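Side-chain contacts in LPXTG cell wall surface protein (PDB 4IGB), which is displayed on the streptococcal cell wall and probably serves in adhesion, with this chain holding its N-terminal N1 and N2 domains: residues N154-D159 with D163-K168; V114-L119 with S134-F139; P55-E58 with A64-G67. All blocks are in the same frame, centred on the assembly; numbering follows the deposited sequence.

Contact 1: residues N154-D159 with D163-K168; sequences NVPYVD and DYIMNK
P156 and V158 meet I165 where the chain doubles back on itself in the Sgo0707 N-terminal domain. The two arms of this reversal run roughly antiparallel, their end-to-end directions 160° apart, yet no direct hydrogen bond links them, so side chains and water make the join. I165 shows how one residue can serve several neighbours. Its CB lies 3.8 Å from CB of P156, and CG2 slides past the proline ring in the opposite direction, 3.8 Å from P156 CG. CG1, anti to the carbonyl carbon (chi1 -44°), starts a branch that runs on extended (chi2 170°) to CD1, which comes to 3.2 Å from the backbone O of Y157, a close approach for a methyl, and to 3.7 Å from CG1 of V158. I165 also touches T135 and E137 of strand 135-142, so the reversal rests on the six-stranded sheet.

Two residues before and two after I165 come polar side chains, D163 and N167. The N167 side chain runs at a slant to P156, with ND2 3.3 Å from its CG; that nitrogen is bonded to the backbone O of E58, which fixes its place. D163 puts OD1 3.9 Å from CG2 of V158, an ordinary van der Waals approach. Near N154 two waters mediate between the segments: one lies close to the backbone O of N154 and of M166, the other close to N154 O while accepting a bond from K168 N at 2.9 Å.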
# COMPACT_ATOMS: atom_id res chain seq x y z
N ASN B 154 -11.88 -18.34 7.46
CA ASN B 154 -12.73 -19.06 8.42
C ASN B 154 -12.16 -20.42 8.80
O ASN B 154 -12.89 -21.32 9.22
CB ASN B 154 -14.13 -19.23 7.85
CG ASN B 154 -14.16 -20.12 6.62
OD1 ASN B 154 -13.12 -20.43 6.04
ND2 ASN B 154 -15.35 -20.54 6.22
N VAL B 155 -10.86 -20.58 8.64
CA VAL B 155 -10.21 -21.78 9.14
C VAL B 155 -9.79 -21.54 10.59
O VAL B 155 -8.94 -20.70 10.86
CB VAL B 155 -8.95 -22.11 8.33
CG1 VAL B 155 -8.37 -23.42 8.82
CG2 VAL B 155 -9.29 -22.20 6.84
N PRO B 156 -10.39 -22.28 11.53
CA PRO B 156 -10.04 -22.10 12.94
C PRO B 156 -8.55 -22.29 13.22
O PRO B 156 -7.84 -23.08 12.57
CB PRO B 156 -10.82 -23.21 13.65
CG PRO B 156 -11.90 -23.57 12.71
CD PRO B 156 -11.35 -23.39 11.35
N TYR B 157 -8.07 -21.54 14.21
CA TYR B 157 -6.84 -21.87 14.90
C TYR B 157 -7.25 -22.13 16.33
O TYR B 157 -8.01 -21.36 16.90
CB TYR B 157 -5.84 -20.72 14.81
CG TYR B 157 -5.30 -20.57 13.42
CD1 TYR B 157 -4.22 -21.33 12.99
CD2 TYR B 157 -5.89 -19.69 12.51
CE1 TYR B 157 -3.72 -21.21 11.72
CE2 TYR B 157 -5.40 -19.55 11.23
CZ TYR B 157 -4.31 -20.33 10.84
OH TYR B 157 -3.80 -20.22 9.56
N VAL B 158 -6.76 -23.22 16.90
CA VAL B 158 -7.24 -23.62 18.21
C VAL B 158 -6.13 -24.18 19.10
O VAL B 158 -5.06 -24.58 18.62
CB VAL B 158 -8.38 -24.68 18.11
CG1 VAL B 158 -9.50 -24.18 17.21
CG2 VAL B 158 -7.83 -26.01 17.59
N ASP B 159 -6.40 -24.18 20.39
CA ASP B 159 -5.65 -24.98 21.35
C ASP B 159 -6.64 -25.58 22.34
O ASP B 159 -7.85 -25.37 22.21
CB ASP B 159 -4.54 -24.18 22.03
CG ASP B 159 -5.06 -23.05 22.90
OD1 ASP B 159 -6.28 -22.98 23.15
OD2 ASP B 159 -4.23 -22.24 23.35
N ASP B 163 -11.19 -24.34 21.93
CA ASP B 163 -11.64 -25.28 20.92
C ASP B 163 -13.15 -25.19 20.75
O ASP B 163 -13.85 -26.21 20.78
CB ASP B 163 -11.24 -26.70 21.31
CG ASP B 163 -11.36 -27.68 20.15
OD1 ASP B 163 -11.24 -27.24 18.99
OD2 ASP B 163 -11.57 -28.88 20.41
N TYR B 164 -13.66 -23.98 20.56
CA TYR B 164 -15.09 -23.78 20.39
C TYR B 164 -15.43 -23.10 19.06
O TYR B 164 -16.50 -22.51 18.90
CB TYR B 164 -15.69 -23.00 21.57
CG TYR B 164 -14.83 -21.86 22.03
CD1 TYR B 164 -14.76 -20.68 21.29
CD2 TYR B 164 -14.07 -21.95 23.19
CE1 TYR B 164 -13.96 -19.62 21.69
CE2 TYR B 164 -13.27 -20.90 23.60
CZ TYR B 164 -13.22 -19.73 22.84
OH TYR B 164 -12.42 -18.67 23.23
N ILE B 165 -14.51 -23.19 18.10
CA ILE B 165 -14.71 -22.57 16.80
C ILE B 165 -15.33 -23.55 15.80
O ILE B 165 -14.83 -24.65 15.62
CB ILE B 165 -13.40 -22.02 16.22
CG1 ILE B 165 -12.61 -21.28 17.29
CG2 ILE B 165 -13.70 -21.10 15.03
CD1 ILE B 165 -11.20 -20.91 16.87
N MET B 166 -16.41 -23.13 15.15
CA MET B 166 -17.11 -23.98 14.19
C MET B 166 -16.31 -24.22 12.92
O MET B 166 -15.72 -23.29 12.37
CB MET B 166 -18.44 -23.35 13.80
CG MET B 166 -19.42 -23.24 14.92
SD MET B 166 -20.98 -22.56 14.33
CE MET B 166 -21.89 -22.60 15.88
N ASN B 167 -16.30 -25.47 12.46
CA ASN B 167 -15.71 -25.81 11.17
C ASN B 167 -16.76 -25.96 10.09
O ASN B 167 -17.73 -26.70 10.24
CB ASN B 167 -14.91 -27.12 11.27
CG ASN B 167 -13.70 -26.99 12.16
OD1 ASN B 167 -13.78 -27.22 13.37
ND2 ASN B 167 -12.56 -26.63 11.56
N LYS B 168 -16.57 -25.25 8.98
CA LYS B 168 -17.40 -25.45 7.81
C LYS B 168 -18.87 -25.23 8.12
O LYS B 168 -19.72 -25.95 7.61
CB LYS B 168 -17.21 -26.87 7.26
CG LYS B 168 -15.79 -27.17 6.84
CD LYS B 168 -15.61 -28.66 6.56
CE LYS B 168 -14.18 -28.99 6.21
NZ LYS B 168 -13.99 -30.46 6.09
O HOH W 1 -14.82 -20.83 11.46
O HOH W 2 -14.54 -23.33 8.25

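Contact 2: residues V114-L119 with S134-F139; sequences VTLHYL and STVEFF
The hydrophobic interior of a beta sandwich is met here in small compass: strand 103-118 of the eight-stranded antiparallel sheet faces strand 135-142 of the six-stranded one. V114 and L116 point from the first sheet, V136 and F138 from the second, and they pair as V114 with F138 and L116 with V136. The backbones stay well apart, CA of L116 standing 8.3 Å from CA of V136, and the side chains bridge that spacing without any polar bond.

L116 and V136 reach for one another tip to tip. The leucine methyl CD2 sits 4.0 Å from V136 CB and 4.1 Å from its CG2, while L116 CG lies beside the other valine branch, CG1. At the neighbouring pair the side chains cross at about a right angle, and a single branch does the touching: V114 CG2 comes to 4.0 Å from F138 CD1. The phenylalanine has its CG tucked between the backbone N and the carbonyl carbon (chi1 77°), which places the ring beside V114. F111 meets that ring edge-to-face, and L116 also touches F86, F170 and I172.

T135 and E137 point away from strand 103-118, and E137 OE2 bonds to N71 ND2. The alternation breaks at F138 and F139, both facing F72 of the adjacent strand 68-75: a classic beta bulge set into one wall of an antiparallel beta sandwich.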
# COMPACT_ATOMS: atom_id res chain seq x y z
N VAL B 114 -18.40 -7.92 8.63
CA VAL B 114 -18.17 -9.33 8.31
C VAL B 114 -19.53 -9.99 8.30
O VAL B 114 -20.30 -9.87 9.25
CB VAL B 114 -17.24 -10.01 9.35
CG1 VAL B 114 -17.09 -11.53 9.03
CG2 VAL B 114 -15.88 -9.30 9.40
N THR B 115 -19.82 -10.68 7.20
CA THR B 115 -21.08 -11.40 7.06
C THR B 115 -20.78 -12.90 7.04
O THR B 115 -19.99 -13.38 6.22
CB THR B 115 -21.80 -11.03 5.74
OG1 THR B 115 -22.00 -9.61 5.67
CG2 THR B 115 -23.15 -11.75 5.66
N LEU B 116 -21.42 -13.63 7.95
CA LEU B 116 -21.36 -15.09 7.99
C LEU B 116 -22.50 -15.65 7.16
O LEU B 116 -23.67 -15.44 7.49
CB LEU B 116 -21.48 -15.58 9.45
CG LEU B 116 -20.22 -15.75 10.30
CD1 LEU B 116 -19.12 -14.76 9.96
CD2 LEU B 116 -20.54 -15.70 11.79
N HIS B 117 -22.16 -16.34 6.08
CA HIS B 117 -23.14 -17.00 5.24
C HIS B 117 -23.32 -18.45 5.66
O HIS B 117 -22.43 -19.28 5.48
CB HIS B 117 -22.72 -16.94 3.76
CG HIS B 117 -22.76 -15.56 3.18
ND1 HIS B 117 -23.87 -15.06 2.53
CD2 HIS B 117 -21.84 -14.57 3.17
CE1 HIS B 117 -23.62 -13.82 2.14
NE2 HIS B 117 -22.40 -13.50 2.51
N TYR B 118 -24.47 -18.76 6.25
CA TYR B 118 -24.78 -20.12 6.67
C TYR B 118 -24.69 -21.10 5.49
O TYR B 118 -25.24 -20.86 4.42
CB TYR B 118 -26.17 -20.16 7.31
CG TYR B 118 -26.48 -21.49 7.97
CD1 TYR B 118 -25.73 -21.94 9.06
CD2 TYR B 118 -27.53 -22.28 7.53
CE1 TYR B 118 -26.01 -23.14 9.68
CE2 TYR B 118 -27.82 -23.49 8.14
CZ TYR B 118 -27.06 -23.91 9.22
OH TYR B 118 -27.33 -25.11 9.83
N LEU B 119 -23.97 -22.21 5.69
CA LEU B 119 -23.71 -23.15 4.61
C LEU B 119 -24.85 -24.14 4.33
O LEU B 119 -24.84 -24.81 3.30
CB LEU B 119 -22.42 -23.91 4.87
CG LEU B 119 -21.12 -23.20 4.47
CD1 LEU B 119 -19.94 -23.91 5.10
CD2 LEU B 119 -20.99 -23.15 2.95
N SER B 134 -19.19 -22.48 19.35
CA SER B 134 -19.98 -21.26 19.52
C SER B 134 -19.49 -20.05 18.72
O SER B 134 -20.16 -19.03 18.68
CB SER B 134 -20.05 -20.87 21.00
OG SER B 134 -18.76 -20.52 21.48
N THR B 135 -18.33 -20.16 18.09
CA THR B 135 -17.81 -19.03 17.34
C THR B 135 -17.36 -19.42 15.94
O THR B 135 -17.26 -20.60 15.61
CB THR B 135 -16.64 -18.35 18.07
OG1 THR B 135 -15.49 -19.20 18.03
CG2 THR B 135 -17.00 -18.04 19.52
N VAL B 136 -17.10 -18.40 15.12
CA VAL B 136 -16.61 -18.62 13.76
C VAL B 136 -15.36 -17.76 13.55
O VAL B 136 -15.30 -16.60 13.97
CB VAL B 136 -17.70 -18.29 12.71
CG1 VAL B 136 -17.12 -18.27 11.31
CG2 VAL B 136 -18.86 -19.27 12.80
N GLU B 137 -14.35 -18.35 12.92
CA GLU B 137 -13.09 -17.68 12.65
C GLU B 137 -13.27 -16.56 11.62
O GLU B 137 -14.01 -16.72 10.65
CB GLU B 137 -12.09 -18.71 12.13
CG GLU B 137 -10.69 -18.17 11.86
CD GLU B 137 -9.89 -17.96 13.14
OE1 GLU B 137 -10.11 -18.68 14.14
OE2 GLU B 137 -9.03 -17.05 13.15
N PHE B 138 -12.59 -15.43 11.80
CA PHE B 138 -12.54 -14.45 10.72
C PHE B 138 -11.19 -13.77 10.50
O PHE B 138 -10.91 -13.30 9.40
CB PHE B 138 -13.67 -13.41 10.81
CG PHE B 138 -13.45 -12.35 11.86
CD1 PHE B 138 -12.96 -11.11 11.50
CD2 PHE B 138 -13.77 -12.59 13.19
CE1 PHE B 138 -12.77 -10.12 12.46
CE2 PHE B 138 -13.57 -11.61 14.15
CZ PHE B 138 -13.09 -10.38 13.79
N PHE B 139 -10.34 -13.74 11.52
CA PHE B 139 -9.14 -12.93 11.46
C PHE B 139 -8.08 -13.33 12.48
O PHE B 139 -8.40 -13.64 13.64
CB PHE B 139 -9.52 -11.45 11.68
CG PHE B 139 -8.35 -10.50 11.73
CD1 PHE B 139 -7.66 -10.17 10.57
CD2 PHE B 139 -7.95 -9.93 12.93
CE1 PHE B 139 -6.60 -9.28 10.60
CE2 PHE B 139 -6.87 -9.04 12.96
CZ PHE B 139 -6.20 -8.72 11.80

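Contact 3: residues P55-E58 with A64-G67; sequences PHYE and AYPG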
# COMPACT_ATOMS: atom_id res chain seq x y z
N PRO B 55 -0.61 -22.46 17.70
CA PRO B 55 -1.99 -22.88 17.41
C PRO B 55 -2.04 -24.12 16.52
O PRO B 55 -1.16 -24.32 15.69
CB PRO B 55 -2.57 -21.68 16.68
CG PRO B 55 -1.40 -21.06 16.01
CD PRO B 55 -0.23 -21.27 16.92
N HIS B 56 -3.08 -24.92 16.69
CA HIS B 56 -3.30 -26.07 15.83
C HIS B 56 -4.14 -25.63 14.64
O HIS B 56 -5.12 -24.91 14.79
CB HIS B 56 -4.02 -27.19 16.60
CG HIS B 56 -3.20 -27.78 17.70
ND1 HIS B 56 -2.46 -28.93 17.55
CD2 HIS B 56 -3.00 -27.37 18.98
CE1 HIS B 56 -1.84 -29.21 18.68
NE2 HIS B 56 -2.16 -28.28 19.57
N TYR B 57 -3.74 -26.06 13.45
CA TYR B 57 -4.41 -25.63 12.23
C TYR B 57 -5.73 -26.37 11.99
O TYR B 57 -5.76 -27.58 11.82
CB TYR B 57 -3.50 -25.80 11.01
CG TYR B 57 -4.14 -25.34 9.72
CD1 TYR B 57 -4.08 -24.01 9.33
CD2 TYR B 57 -4.80 -26.24 8.89
CE1 TYR B 57 -4.67 -23.58 8.15
CE2 TYR B 57 -5.39 -25.82 7.72
CZ TYR B 57 -5.32 -24.49 7.35
OH TYR B 57 -5.90 -24.08 6.18
N GLU B 58 -6.82 -25.60 11.98
CA GLU B 58 -8.15 -26.13 11.63
C GLU B 58 -8.83 -27.02 12.69
O GLU B 58 -10.02 -26.84 12.98
CB GLU B 58 -8.13 -26.85 10.27
CG GLU B 58 -9.50 -27.39 9.88
CD GLU B 58 -9.60 -27.79 8.43
OE1 GLU B 58 -8.55 -28.06 7.81
OE2 GLU B 58 -10.73 -27.82 7.91
N ALA B 64 0.41 -28.74 15.18
CA ALA B 64 0.70 -27.43 15.74
C ALA B 64 1.66 -26.67 14.85
O ALA B 64 2.44 -27.26 14.09
CB ALA B 64 1.26 -27.57 17.14
N TYR B 65 1.61 -25.35 14.93
CA TYR B 65 2.51 -24.51 14.17
C TYR B 65 3.12 -23.45 15.10
O TYR B 65 2.43 -22.92 15.97
CB TYR B 65 1.76 -23.84 13.02
CG TYR B 65 1.42 -24.73 11.85
CD1 TYR B 65 0.38 -25.66 11.93
CD2 TYR B 65 2.10 -24.62 10.64
CE1 TYR B 65 0.06 -26.47 10.85
CE2 TYR B 65 1.78 -25.43 9.56
CZ TYR B 65 0.76 -26.35 9.66
OH TYR B 65 0.44 -27.15 8.58
N PRO B 66 4.41 -23.13 14.92
CA PRO B 66 5.07 -22.13 15.76
C PRO B 66 4.97 -20.75 15.09
O PRO B 66 5.06 -20.69 13.86
CB PRO B 66 6.52 -22.61 15.78
CG PRO B 66 6.65 -23.65 14.64
CD PRO B 66 5.34 -23.67 13.90
N GLY B 67 4.78 -19.67 15.85
CA GLY B 67 4.72 -19.71 17.30
C GLY B 67 3.55 -18.96 17.93
O GLY B 67 2.68 -19.60 18.53
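The imidazole of H56 carries the methyl of A64 over one face, and the phenol ring of Y65 receives the backbone O of P55 at its edge. The first is a CH-pi contact: A64 CB stands 4.1 Å from the ring centroid and 23° off the normal, displaced toward the rim, so that its nearest ring atom is CE1 of H56 at 3.8 Å. The rotation of the imidazole is held by a bond from ND1 to the backbone O of G62. The Y65 ring has another neighbour in Y57, whose CB lies 3.6 Å from Y65 CE1. Y57 sets its own CG anti to the backbone N (chi1 -179°), and its ring then leads away from the segment 64-67.

Between these groups the backbone makes a single beta bridge, H56 with A64, closing the loop that runs from strand 56-57 toward strand 68-75. One hydrogen bond serves it: Y65 N donates to P55 O at 3.1 Å, with an N-H...O angle of 144°. The other edge of strand 56-57 pairs antiparallel with strand 157-158, where H56 bonds to V158 through the backbone. W145 adds a further ring beside Y65. One residue before the bridge, the P55 ring touches the returning backbone through CD, 3.3 Å from Y65 O and 3.7 Å from the O of G67, a residue that follows a cis peptide bond.

In the fold
Contact 3 comes first along the chain, then contact 2, then contact 1, each closing before the next opens, and all lie in the N-terminal domain. Contact 1 is the hub, its centre about 10 Å from that of contact 2 and about 11 Å from that of contact 3. It joins contact 3 through the small antiparallel sheet of strands 56-57 and 157-158, and contact 2 through probable backbone bonds pairing Y164 O with S134 N and M166 N with T135 O. Contacts 2 and 3 do not touch, their nearest atoms about 8 Å apart. Together they lead from the packed interface of the two large sheets, through a buried chain reversal, to a loop at the domain surface.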